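Local coordinates for protein tannase (Lactobacillus plantarum, PDB 3WA7) that hydrolyses galloyl ester bonds of tannins, as a tannase of the alpha/beta-hydrolase fold, at residues Asp294-Leu299 with Leu330-Tyr335. Numbering follows the deposited sequence.
With SO4 (sulfate ion), chain B.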
# COMPACT_ATOMS: atom_id res chain seq x y z
N ASP A 294 1.03 -10.34 22.28
CA ASP A 294 2.44 -10.32 22.68
C ASP A 294 3.32 -9.89 21.50
O ASP A 294 4.29 -9.15 21.67
CB ASP A 294 2.90 -11.71 23.15
CG ASP A 294 2.43 -12.05 24.55
OD1 ASP A 294 1.68 -11.26 25.17
OD2 ASP A 294 2.83 -13.13 25.04
N VAL A 295 2.98 -10.37 20.31
CA VAL A 295 3.74 -10.06 19.11
C VAL A 295 3.69 -8.57 18.80
O VAL A 295 4.71 -7.95 18.50
CB VAL A 295 3.23 -10.86 17.88
CG1 VAL A 295 3.97 -10.44 16.62
CG2 VAL A 295 3.43 -12.34 18.13
N VAL A 296 2.50 -7.98 18.88
CA VAL A 296 2.35 -6.56 18.62
C VAL A 296 3.17 -5.78 19.65
O VAL A 296 3.90 -4.86 19.30
CB VAL A 296 0.88 -6.12 18.71
CG1 VAL A 296 0.76 -4.63 18.45
CG2 VAL A 296 0.05 -6.90 17.70
N ARG A 297 3.05 -6.16 20.92
CA ARG A 297 3.79 -5.48 21.98
C ARG A 297 5.30 -5.58 21.74
O ARG A 297 6.03 -4.59 21.84
CB ARG A 297 3.47 -6.12 23.35
CG ARG A 297 4.16 -5.43 24.52
CD ARG A 297 3.98 -6.18 25.84
NE ARG A 297 2.57 -6.47 26.14
CZ ARG A 297 2.02 -7.68 26.06
NH1 ARG A 297 2.76 -8.72 25.68
NH2 ARG A 297 0.74 -7.85 26.35
N GLN A 298 5.76 -6.78 21.40
CA GLN A 298 7.17 -7.02 21.15
C GLN A 298 7.71 -6.27 19.94
O GLN A 298 8.87 -5.84 19.93
CB GLN A 298 7.40 -8.52 21.03
CG GLN A 298 7.25 -9.21 22.38
CD GLN A 298 6.81 -10.66 22.29
OE1 GLN A 298 6.55 -11.29 23.32
NE2 GLN A 298 6.71 -11.19 21.08
N LEU A 299 6.88 -6.10 18.92
CA LEU A 299 7.29 -5.39 17.73
C LEU A 299 7.50 -3.92 18.06
O LEU A 299 8.41 -3.27 17.55
CB LEU A 299 6.24 -5.55 16.63
CG LEU A 299 6.61 -5.11 15.22
CD1 LEU A 299 7.92 -5.77 14.78
CD2 LEU A 299 5.48 -5.51 14.29
N LEU A 330 6.71 -3.09 27.89
CA LEU A 330 5.80 -2.10 27.36
C LEU A 330 4.37 -2.34 27.79
O LEU A 330 3.87 -3.47 27.74
CB LEU A 330 5.85 -2.10 25.83
CG LEU A 330 4.71 -1.34 25.12
CD1 LEU A 330 4.80 0.14 25.44
CD2 LEU A 330 4.79 -1.57 23.62
N ASP A 331 3.72 -1.27 28.25
CA ASP A 331 2.32 -1.31 28.62
C ASP A 331 1.69 -0.87 27.30
O ASP A 331 1.60 0.33 27.02
CB ASP A 331 2.02 -0.28 29.72
CG ASP A 331 0.55 -0.25 30.11
OD1 ASP A 331 -0.31 -0.57 29.27
OD2 ASP A 331 0.25 0.12 31.27
N LEU A 332 1.28 -1.83 26.48
CA LEU A 332 0.70 -1.53 25.17
C LEU A 332 -0.51 -0.61 25.23
O LEU A 332 -0.64 0.31 24.42
CB LEU A 332 0.34 -2.83 24.43
CG LEU A 332 -0.25 -2.68 23.03
CD1 LEU A 332 0.68 -1.87 22.15
CD2 LEU A 332 -0.47 -4.07 22.42
N SER A 333 -1.40 -0.85 26.18
CA SER A 333 -2.59 -0.03 26.32
C SER A 333 -2.20 1.42 26.58
O SER A 333 -2.81 2.35 26.04
CB SER A 333 -3.48 -0.54 27.45
OG SER A 333 -3.95 -1.85 27.16
N ALA A 334 -1.18 1.61 27.42
CA ALA A 334 -0.72 2.96 27.74
C ALA A 334 -0.14 3.63 26.50
O ALA A 334 -0.38 4.81 26.25
CB ALA A 334 0.33 2.90 28.85
N TYR A 335 0.63 2.88 25.72
CA TYR A 335 1.23 3.42 24.50
C TYR A 335 0.14 3.86 23.52
O TYR A 335 0.21 4.96 22.96
CB TYR A 335 2.12 2.38 23.82
CG TYR A 335 2.67 2.84 22.49
CD1 TYR A 335 3.68 3.80 22.42
CD2 TYR A 335 2.16 2.34 21.29
CE1 TYR A 335 4.16 4.26 21.20
CE2 TYR A 335 2.63 2.79 20.06
CZ TYR A 335 3.63 3.76 20.02
OH TYR A 335 4.10 4.22 18.81
S SO4 B . -0.67 -4.75 27.80
O1 SO4 B . 0.74 -4.49 27.47
O2 SO4 B . -1.53 -3.66 27.29
O3 SO4 B . -1.09 -6.03 27.19
O4 SO4 B . -0.83 -4.84 29.26
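Arg297 of helix 291-309 slides past Leu330, the last residue of strand 326-330, the two side chains running in opposite directions. From CB the chain continues with CG anti to the backbone N (chi1 -178°), and Arg297 CG passes 4.0 Å from CB of Leu330. Arg297 CD then comes to 3.3 Å from the carbonyl O of Leu330, and a bend at chi3 (-53°) turns the planar end toward a sulfate. Arg297 NE donates to sulfate O1 (3.0 Å) and Arg297 NH2 to sulfate O3 (2.7 Å), a two-pronged, nearly straight grip with the sulfur in the guanidinium plane. Arg297 NH1 forms a salt bridge to Asp294 OD1 (2.8 Å), which it meets from above the carboxylate plane, helping to fix the rotation of the group. From the other segment, the backbone N of Leu332 gives O1 its second bond, while N and OG of Ser333 both hold O2; Arg293 NE adds a further donor. Beside this, Val296 CG1 touches Leu332 CD2 at 4.2 Å. An alanine in place of Arg297 would probably leave Asp294 without its cationic mate and the sulfate more weakly held. Asp331 is the N-cap of helix 332-339, its OD1 accepting from Ala334 N. The ion, probably from the crystallisation liquor, thus takes hydrogen bonds from arginine side chains and from backbone N-H groups at the start of helix 332-339, whose dipole would add to the attraction.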